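Shikimate dehydrogenase (PDB 3U62) probably catalyses the reversible NADPH-linked reduction of 3-dehydroshikimate to shikimate, a step in the biosynthesis of chorismate and hence of the aromatic amino acids. Local coordinates at residues Gln228-Leu233 and Gly237-Glu242; Glu40-Glu45 and Ile60-Arg65. One frame throughout, in Å; residues are numbered along the deposited sequence.

Interaction 1 (Gln228-Leu233 and Gly237-Glu242)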
ATOM      1  N   GLN A 228      -5.220  -2.905   6.284  1.00  8.48           N
ATOM      2  CA  GLN A 228      -5.452  -3.725   5.088  1.00  7.43           C
ATOM      3  C   GLN A 228      -5.555  -5.205   5.459  1.00  7.17           C
ATOM      4  O   GLN A 228      -6.367  -5.932   4.888  1.00  7.52           O
ATOM      5  CB  GLN A 228      -4.427  -3.465   3.965  1.00  8.15           C
ATOM      6  CG  GLN A 228      -2.978  -3.873   4.243  1.00 10.69           C
ATOM      7  CD  GLN A 228      -2.676  -5.330   3.915  1.00  9.35           C
ATOM      8  OE1 GLN A 228      -3.151  -5.874   2.917  1.00  9.47           O
ATOM      9  NE2 GLN A 228      -1.866  -5.963   4.758  1.00  9.56           N
ATOM     10  N   ALA A 229      -4.742  -5.630   6.426  1.00  7.01           N
ATOM     11  CA  ALA A 229      -4.785  -7.000   6.941  1.00  7.59           C
ATOM     12  C   ALA A 229      -6.134  -7.305   7.585  1.00  7.66           C
ATOM     13  O   ALA A 229      -6.687  -8.388   7.392  1.00  7.96           O
ATOM     14  CB  ALA A 229      -3.656  -7.234   7.932  1.00  8.04           C
ATOM     15  N   MET A 230      -6.649  -6.340   8.348  1.00  7.69           N
ATOM     16  CA  MET A 230      -7.974  -6.436   8.955  1.00  9.42           C
ATOM     17  C   MET A 230      -9.047  -6.649   7.888  1.00  8.27           C
ATOM     18  O   MET A 230      -9.895  -7.536   8.021  1.00  8.33           O
ATOM     19  CB  MET A 230      -8.275  -5.172   9.765  1.00  9.89           C
ATOM     20  CG  MET A 230      -9.670  -5.126  10.384  1.00 11.40           C
ATOM     21  SD  MET A 230     -10.036  -3.555  11.190  1.00 15.53           S
ATOM     22  CE  MET A 230      -8.953  -3.636  12.617  1.00 16.03           C
ATOM     23  N   GLU A 231      -8.995  -5.838   6.832  1.00  7.84           N
ATOM     24  CA  GLU A 231      -9.955  -5.924   5.735  1.00  7.81           C
ATOM     25  C   GLU A 231      -9.835  -7.248   4.974  1.00  8.01           C
ATOM     26  O   GLU A 231     -10.850  -7.837   4.594  1.00  8.07           O
ATOM     27  CB  GLU A 231      -9.800  -4.731   4.786  1.00  9.34           C
ATOM     28  CG  GLU A 231     -10.975  -4.514   3.827  1.00 12.07           C
ATOM     29  CD  GLU A 231     -12.217  -3.935   4.492  1.00 15.88           C
ATOM     30  OE1 GLU A 231     -12.097  -3.358   5.611  1.00 18.45           O
ATOM     31  OE2 GLU A 231     -13.321  -4.067   3.891  1.00 21.67           O
ATOM     32  N   ASN A 232      -8.599  -7.704   4.758  1.00  7.30           N
ATOM     33  CA  ASN A 232      -8.339  -9.005   4.131  1.00  6.86           C
ATOM     34  C   ASN A 232      -9.046 -10.133   4.865  1.00  7.21           C
ATOM     35  O   ASN A 232      -9.716 -10.966   4.249  1.00  7.57           O
ATOM     36  CB  ASN A 232      -6.838  -9.318   4.103  1.00  6.64           C
ATOM     37  CG  ASN A 232      -6.046  -8.373   3.219  1.00  6.07           C
ATOM     38  OD1 ASN A 232      -6.593  -7.702   2.344  1.00  7.13           O
ATOM     39  ND2 ASN A 232      -4.739  -8.323   3.445  1.00  6.40           N
ATOM     40  N   LEU A 233      -8.886 -10.149   6.187  1.00  7.28           N
ATOM     41  CA  LEU A 233      -9.460 -11.192   7.031  1.00  6.12           C
ATOM     42  C   LEU A 233     -10.984 -11.142   7.051  1.00  8.39           C
ATOM     43  O   LEU A 233     -11.638 -12.187   7.146  1.00  8.27           O
ATOM     44  CB  LEU A 233      -8.895 -11.117   8.454  1.00  7.55           C
ATOM     45  CG  LEU A 233      -7.409 -11.457   8.627  1.00  7.82           C
ATOM     46  CD1 LEU A 233      -6.929 -11.042  10.000  1.00  9.26           C
ATOM     47  CD2 LEU A 233      -7.130 -12.942   8.394  1.00  9.28           C
ATOM     48  N   GLY A 237     -13.549 -13.996   5.573  1.00  9.35           N
ATOM     49  CA  GLY A 237     -14.536 -14.515   6.523  1.00 11.69           C
ATOM     50  C   GLY A 237     -13.926 -15.151   7.758  1.00 10.94           C
ATOM     51  O   GLY A 237     -14.526 -16.038   8.370  1.00 14.24           O
ATOM     52  N   ILE A 238     -12.733 -14.689   8.124  1.00 10.35           N
ATOM     53  CA  ILE A 238     -11.962 -15.285   9.218  1.00  9.75           C
ATOM     54  C   ILE A 238     -11.407 -14.230  10.179  1.00 10.19           C
ATOM     55  O   ILE A 238     -10.317 -14.391  10.740  1.00 10.54           O
ATOM     56  CB  ILE A 238     -10.823 -16.197   8.679  1.00  8.89           C
ATOM     57  CG1 ILE A 238      -9.941 -15.435   7.673  1.00  9.59           C
ATOM     58  CG2 ILE A 238     -11.411 -17.466   8.066  1.00 11.91           C
ATOM     59  CD1 ILE A 238      -8.744 -16.212   7.156  1.00 14.99           C
ATOM     60  N   TYR A 239     -12.172 -13.160  10.373  1.00 10.26           N
ATOM     61  CA  TYR A 239     -11.758 -12.060  11.235  1.00 10.18           C
ATOM     62  C   TYR A 239     -12.249 -12.231  12.672  1.00 12.64           C
ATOM     63  O   TYR A 239     -13.450 -12.335  12.930  1.00 15.98           O
ATOM     64  CB  TYR A 239     -12.216 -10.717  10.657  1.00 11.70           C
ATOM     65  CG  TYR A 239     -11.863  -9.522  11.518  1.00 10.88           C
ATOM     66  CD1 TYR A 239     -10.532  -9.152  11.723  1.00 11.22           C
ATOM     67  CD2 TYR A 239     -12.860  -8.757  12.120  1.00 13.76           C
ATOM     68  CE1 TYR A 239     -10.206  -8.054  12.512  1.00 11.01           C
ATOM     69  CE2 TYR A 239     -12.545  -7.655  12.909  1.00 15.36           C
ATOM     70  CZ  TYR A 239     -11.216  -7.311  13.100  1.00 14.96           C
ATOM     71  OH  TYR A 239     -10.897  -6.222  13.880  1.00 17.74           O
ATOM     72  N   ASP A 240     -11.289 -12.262  13.595  1.00 12.96           N
ATOM     73  CA  ASP A 240     -11.538 -12.324  15.028  1.00 15.07           C
ATOM     74  C   ASP A 240     -10.908 -11.064  15.610  1.00 14.14           C
ATOM     75  O   ASP A 240      -9.680 -10.947  15.657  1.00 13.93           O
ATOM     76  CB  ASP A 240     -10.892 -13.587  15.612  1.00 14.44           C
ATOM     77  CG  ASP A 240     -11.202 -13.792  17.091  1.00 17.79           C
ATOM     78  OD1 ASP A 240     -11.017 -12.851  17.895  1.00 17.43           O
ATOM     79  OD2 ASP A 240     -11.620 -14.912  17.455  1.00 22.50           O
ATOM     80  N   GLU A 241     -11.747 -10.122  16.032  1.00 15.78           N
ATOM     81  CA  GLU A 241     -11.289  -8.787  16.435  1.00 17.22           C
ATOM     82  C   GLU A 241     -10.263  -8.801  17.568  1.00 17.23           C
ATOM     83  O   GLU A 241      -9.239  -8.118  17.486  1.00 15.45           O
ATOM     84  CB  GLU A 241     -12.481  -7.894  16.803  1.00 20.19           C
ATOM     85  CG  GLU A 241     -12.116  -6.426  17.040  1.00 24.04           C
ATOM     86  CD  GLU A 241     -13.318  -5.560  17.377  1.00 31.77           C
ATOM     87  OE1 GLU A 241     -14.160  -5.987  18.197  1.00 35.24           O
ATOM     88  OE2 GLU A 241     -13.417  -4.444  16.826  1.00 32.04           O
ATOM     89  N   GLU A 242     -10.537  -9.577  18.613  1.00 17.63           N
ATOM     90  CA  GLU A 242      -9.664  -9.618  19.784  1.00 18.25           C
ATOM     91  C   GLU A 242      -8.316 -10.260  19.481  1.00 15.07           C
ATOM     92  O   GLU A 242      -7.275  -9.751  19.904  1.00 15.22           O
ATOM     93  CB  GLU A 242     -10.356 -10.331  20.947  1.00 20.34           C
ATOM     94  CG  GLU A 242     -11.538  -9.560  21.521  1.00 27.88           C
ATOM     95  CD  GLU A 242     -12.379 -10.388  22.473  1.00 40.56           C
ATOM     96  OE1 GLU A 242     -11.858 -11.376  23.037  1.00 44.00           O
ATOM     97  OE2 GLU A 242     -13.567 -10.050  22.662  1.00 44.14           O
TER
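Met230 and Leu233, one turn apart on helix 222-235, meet Tyr239 as the chain turns back after the end of that helix. CB of Tyr239 lies 4.0 Å from Leu233 CB, close to the backbone where the helix is running out. With CG anti to the backbone N (chi1 178°), the ring extends back along the helix: CD1 passes near Leu233 CB and Met230 O, CE1 and CZ both lie against Met230 CG, CE1 at 3.7 Å, and the hydroxyl OH ends 3.5 Å from Met230 CE. The flexible thioether suits this neighbour; its SD sits 5.2 Å from the ring centroid and 45° off the normal, an oblique Met-aromatic contact. The reversal that makes this possible is a Schellman motif. Gly237 leaves the helix with positive phi (72°), a conformation easy for a residue without a side chain, and Ile238 N donates a hydrogen bond to Leu233 O at 2.9 Å. Leu233 CD2 in turn lies 3.8 Å from Ile238 CG1, two branched aliphatic chains crossing at about a right angle. Beyond the turn, Asp240 N-caps helix 241-248 through OD1 to Val243 N, while Phe244 of that helix packs on both Met230 and Leu233.

Interaction 2 (Glu40-Glu45 and Ile60-Arg65). With SO4 (sulfate ion), chain C.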
ATOM      1  N   GLU A  40       8.188 -12.457 -15.690  1.00 19.68           N
ATOM      2  CA  GLU A  40       8.286 -13.300 -16.883  1.00 21.25           C
ATOM      3  C   GLU A  40       7.638 -14.680 -16.716  1.00 20.76           C
ATOM      4  O   GLU A  40       7.320 -15.343 -17.710  1.00 22.22           O
ATOM      5  CB  GLU A  40       9.744 -13.427 -17.348  1.00 23.58           C
ATOM      6  CG  GLU A  40      10.698 -14.118 -16.360  1.00 26.53           C
ATOM      7  CD  GLU A  40      11.384 -13.161 -15.388  1.00 31.52           C
ATOM      8  OE1 GLU A  40      10.868 -12.045 -15.150  1.00 26.21           O
ATOM      9  OE2 GLU A  40      12.450 -13.533 -14.853  1.00 35.17           O
ATOM     10  N   SER A  41       7.448 -15.106 -15.469  1.00 18.80           N
ATOM     11  CA  SER A  41       6.859 -16.412 -15.177  1.00 18.58           C
ATOM     12  C   SER A  41       5.408 -16.326 -14.710  1.00 18.05           C
ATOM     13  O   SER A  41       4.763 -17.356 -14.497  1.00 18.50           O
ATOM     14  CB  SER A  41       7.695 -17.148 -14.127  1.00 20.42           C
ATOM     15  OG  SER A  41       9.029 -17.327 -14.567  1.00 21.87           O
ATOM     16  N   PHE A  42       4.893 -15.106 -14.568  1.00 16.13           N
ATOM     17  CA  PHE A  42       3.582 -14.884 -13.952  1.00 16.89           C
ATOM     18  C   PHE A  42       2.416 -15.599 -14.638  1.00 15.69           C
ATOM     19  O   PHE A  42       1.642 -16.283 -13.968  1.00 15.37           O
ATOM     20  CB  PHE A  42       3.276 -13.388 -13.822  1.00 14.39           C
ATOM     21  CG  PHE A  42       2.053 -13.091 -12.998  1.00 13.28           C
ATOM     22  CD1 PHE A  42       2.151 -12.920 -11.621  1.00 13.68           C
ATOM     23  CD2 PHE A  42       0.798 -12.982 -13.597  1.00 14.44           C
ATOM     24  CE1 PHE A  42       1.022 -12.644 -10.851  1.00 12.38           C
ATOM     25  CE2 PHE A  42      -0.335 -12.707 -12.838  1.00 13.62           C
ATOM     26  CZ  PHE A  42      -0.223 -12.537 -11.463  1.00 14.57           C
ATOM     27  N   ASP A  43       2.295 -15.443 -15.957  1.00 18.31           N
ATOM     28  CA  ASP A  43       1.143 -15.972 -16.696  1.00 21.39           C
ATOM     29  C   ASP A  43       0.959 -17.481 -16.512  1.00 22.44           C
ATOM     30  O   ASP A  43      -0.171 -17.973 -16.439  1.00 23.76           O
ATOM     31  CB  ASP A  43       1.242 -15.616 -18.184  1.00 22.33           C
ATOM     32  CG  ASP A  43       0.142 -16.264 -19.013  1.00 28.59           C
ATOM     33  OD1 ASP A  43       0.481 -17.016 -19.950  1.00 29.73           O
ATOM     34  OD2 ASP A  43      -1.052 -16.030 -18.727  1.00 27.27           O
ATOM     35  N   THR A  44       2.073 -18.200 -16.427  1.00 24.48           N
ATOM     36  CA  THR A  44       2.042 -19.637 -16.208  1.00 27.48           C
ATOM     37  C   THR A  44       1.855 -19.978 -14.723  1.00 26.39           C
ATOM     38  O   THR A  44       1.040 -20.839 -14.380  1.00 30.26           O
ATOM     39  CB  THR A  44       3.311 -20.315 -16.776  1.00 27.84           C
ATOM     40  OG1 THR A  44       3.442 -19.992 -18.168  1.00 33.09           O
ATOM     41  CG2 THR A  44       3.230 -21.820 -16.629  1.00 31.77           C
ATOM     42  N   GLU A  45       2.595 -19.288 -13.855  1.00 23.97           N
ATOM     43  CA  GLU A  45       2.621 -19.616 -12.423  1.00 23.12           C
ATOM     44  C   GLU A  45       1.396 -19.163 -11.624  1.00 23.87           C
ATOM     45  O   GLU A  45       1.114 -19.727 -10.564  1.00 24.92           O
ATOM     46  CB  GLU A  45       3.917 -19.119 -11.762  1.00 24.78           C
ATOM     47  CG  GLU A  45       5.210 -19.730 -12.331  1.00 24.43           C
ATOM     48  CD  GLU A  45       5.253 -21.255 -12.259  1.00 24.20           C
ATOM     49  OE1 GLU A  45       4.890 -21.826 -11.202  1.00 22.43           O
ATOM     50  OE2 GLU A  45       5.661 -21.886 -13.258  1.00 26.38           O
ATOM     51  N   ILE A  60       3.788  -5.734  -5.154  1.00  9.44           N
ATOM     52  CA  ILE A  60       4.583  -5.407  -6.340  1.00 10.16           C
ATOM     53  C   ILE A  60       5.317  -6.640  -6.880  1.00 10.25           C
ATOM     54  O   ILE A  60       5.804  -7.463  -6.099  1.00 10.56           O
ATOM     55  CB  ILE A  60       5.594  -4.255  -6.078  1.00 12.54           C
ATOM     56  CG1 ILE A  60       6.532  -4.592  -4.908  1.00 16.24           C
ATOM     57  CG2 ILE A  60       4.851  -2.937  -5.842  1.00 12.50           C
ATOM     58  CD1 ILE A  60       7.833  -3.801  -4.900  1.00 23.71           C
ATOM     59  N   PRO A  61       5.386  -6.782  -8.217  1.00  9.92           N
ATOM     60  CA  PRO A  61       4.809  -5.914  -9.241  1.00 11.26           C
ATOM     61  C   PRO A  61       3.562  -6.521  -9.887  1.00  9.49           C
ATOM     62  O   PRO A  61       3.384  -6.422 -11.106  1.00 11.35           O
ATOM     63  CB  PRO A  61       5.935  -5.841 -10.273  1.00 10.95           C
ATOM     64  CG  PRO A  61       6.616  -7.201 -10.180  1.00 10.53           C
ATOM     65  CD  PRO A  61       6.256  -7.805  -8.827  1.00  9.72           C
ATOM     66  N   HIS A  62       2.697  -7.129  -9.074  1.00  9.12           N
ATOM     67  CA  HIS A  62       1.623  -7.972  -9.598  1.00  9.18           C
ATOM     68  C   HIS A  62       0.190  -7.519  -9.320  1.00  8.17           C
ATOM     69  O   HIS A  62      -0.753  -8.202  -9.727  1.00  9.82           O
ATOM     70  CB  HIS A  62       1.795  -9.404  -9.089  1.00 12.87           C
ATOM     71  CG  HIS A  62       3.051 -10.065  -9.558  1.00 14.72           C
ATOM     72  ND1 HIS A  62       3.672 -11.078  -8.858  1.00 18.73           N
ATOM     73  CD2 HIS A  62       3.799  -9.864 -10.670  1.00 15.46           C
ATOM     74  CE1 HIS A  62       4.748 -11.471  -9.517  1.00 13.29           C
ATOM     75  NE2 HIS A  62       4.854 -10.743 -10.615  1.00 17.90           N
ATOM     76  N   LYS A  63       0.018  -6.386  -8.641  1.00  8.93           N
ATOM     77  CA  LYS A  63      -1.325  -5.927  -8.264  1.00  8.68           C
ATOM     78  C   LYS A  63      -2.221  -5.630  -9.468  1.00  8.38           C
ATOM     79  O   LYS A  63      -3.384  -6.042  -9.495  1.00  7.99           O
ATOM     80  CB  LYS A  63      -1.263  -4.723  -7.319  1.00  8.11           C
ATOM     81  CG  LYS A  63      -0.669  -5.041  -5.949  1.00  7.08           C
ATOM     82  CD  LYS A  63      -0.851  -3.896  -4.955  1.00  7.83           C
ATOM     83  CE  LYS A  63      -0.082  -2.637  -5.360  1.00  8.26           C
ATOM     84  NZ  LYS A  63       1.389  -2.859  -5.461  1.00  9.42           N
ATOM     85  N   GLU A  64      -1.679  -4.924 -10.458  1.00  8.50           N
ATOM     86  CA  GLU A  64      -2.395  -4.680 -11.708  1.00 10.18           C
ATOM     87  C   GLU A  64      -2.452  -5.958 -12.546  1.00 10.52           C
ATOM     88  O   GLU A  64      -3.485  -6.273 -13.139  1.00 11.02           O
ATOM     89  CB  GLU A  64      -1.735  -3.543 -12.501  1.00 12.12           C
ATOM     90  CG  GLU A  64      -2.579  -2.981 -13.658  1.00 12.85           C
ATOM     91  CD  GLU A  64      -2.536  -3.842 -14.916  1.00 17.86           C
ATOM     92  OE1 GLU A  64      -1.468  -4.427 -15.215  1.00 19.10           O
ATOM     93  OE2 GLU A  64      -3.570  -3.925 -15.611  1.00 18.93           O
ATOM     94  N   ARG A  65      -1.337  -6.684 -12.579  1.00 11.07           N
ATOM     95  CA  ARG A  65      -1.177  -7.875 -13.414  1.00 11.63           C
ATOM     96  C   ARG A  65      -2.205  -8.970 -13.112  1.00 11.68           C
ATOM     97  O   ARG A  65      -2.706  -9.623 -14.033  1.00 12.86           O
ATOM     98  CB  ARG A  65       0.236  -8.433 -13.243  1.00 14.13           C
ATOM     99  CG  ARG A  65       0.791  -9.162 -14.459  1.00 19.26           C
ATOM    100  CD  ARG A  65       2.137  -9.807 -14.144  1.00 18.85           C
ATOM    101  NE  ARG A  65       3.099  -8.862 -13.576  1.00 19.89           N
ATOM    102  CZ  ARG A  65       3.942  -8.120 -14.290  1.00 22.35           C
ATOM    103  NH1 ARG A  65       3.958  -8.199 -15.616  1.00 26.54           N
ATOM    104  NH2 ARG A  65       4.775  -7.291 -13.675  1.00 22.98           N
TER
HETATM  105  S   SO4 C 501       1.868  -3.094  -9.006  1.00  9.85           S
HETATM  106  O1  SO4 C 501       3.204  -2.903  -9.560  1.00 12.63           O
HETATM  107  O2  SO4 C 501       0.940  -3.445 -10.082  1.00 11.24           O
HETATM  108  O3  SO4 C 501       1.430  -1.861  -8.362  1.00 11.05           O
HETATM  109  O4  SO4 C 501       1.903  -4.167  -8.016  1.00  8.61           O
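The start of helix 42-52 and the loop 60-65 approach with Phe42 CA and His62 CA 8.4 Å apart, a spacing bridged by side chains. Phe42, its CG anti to the backbone N (chi1 -171°), points its ring at the loop between His62 and Arg65. On the His62 side its CD1 stands 3.4 Å above the centre of the imidazole, with the two planes inclined at 47°; the opposite face of the imidazole carries Pro61 CD. Arg65 lays its aliphatic part over a face of the phenyl ring, CD 3.8 Å from the centroid in a CH-pi contact. Its chain then bends at chi3 (-53°), and NH2 donates to Pro61 O at 3.0 Å from above the carbonyl plane. Arginine suits the place: methylenes cover the aromatic while the charged end reaches a backbone carbonyl. On the loop's other flank a sulfate ion, probably from the crystallisation liquor, accepts hydrogen bonds from Lys63 N, Glu64 N (3.0 Å to O2) and Lys63 NZ (2.9 Å to O4). The loop thus turns an apolar side to the helix and a hydrogen-bond-donating side, including the predicted proton acceptor Lys63, to the anion.

The two contacts follow each other along the chain, 40-45 with 60-65 first and 228-233 with 237-242 last; their centres are 25 Å apart, their nearest atoms about 8 Å, and they do not touch. Interaction 2 lies in the substrate-binding domain and includes Lys63, the predicted proton acceptor; its sulfate is also held by Gly118 N of the predicted NADP(+)-binding glycine-rich loop, bridging the two domains. Interaction 1 is C-terminal helical packing, with Leu233 also against Tyr22 of helix 15-26. Measured between side chains, it stands off from residues predicted to bind shikimate, Leu233 about 10 Å from Ser15 and Met230 about 11 Å from Asn83.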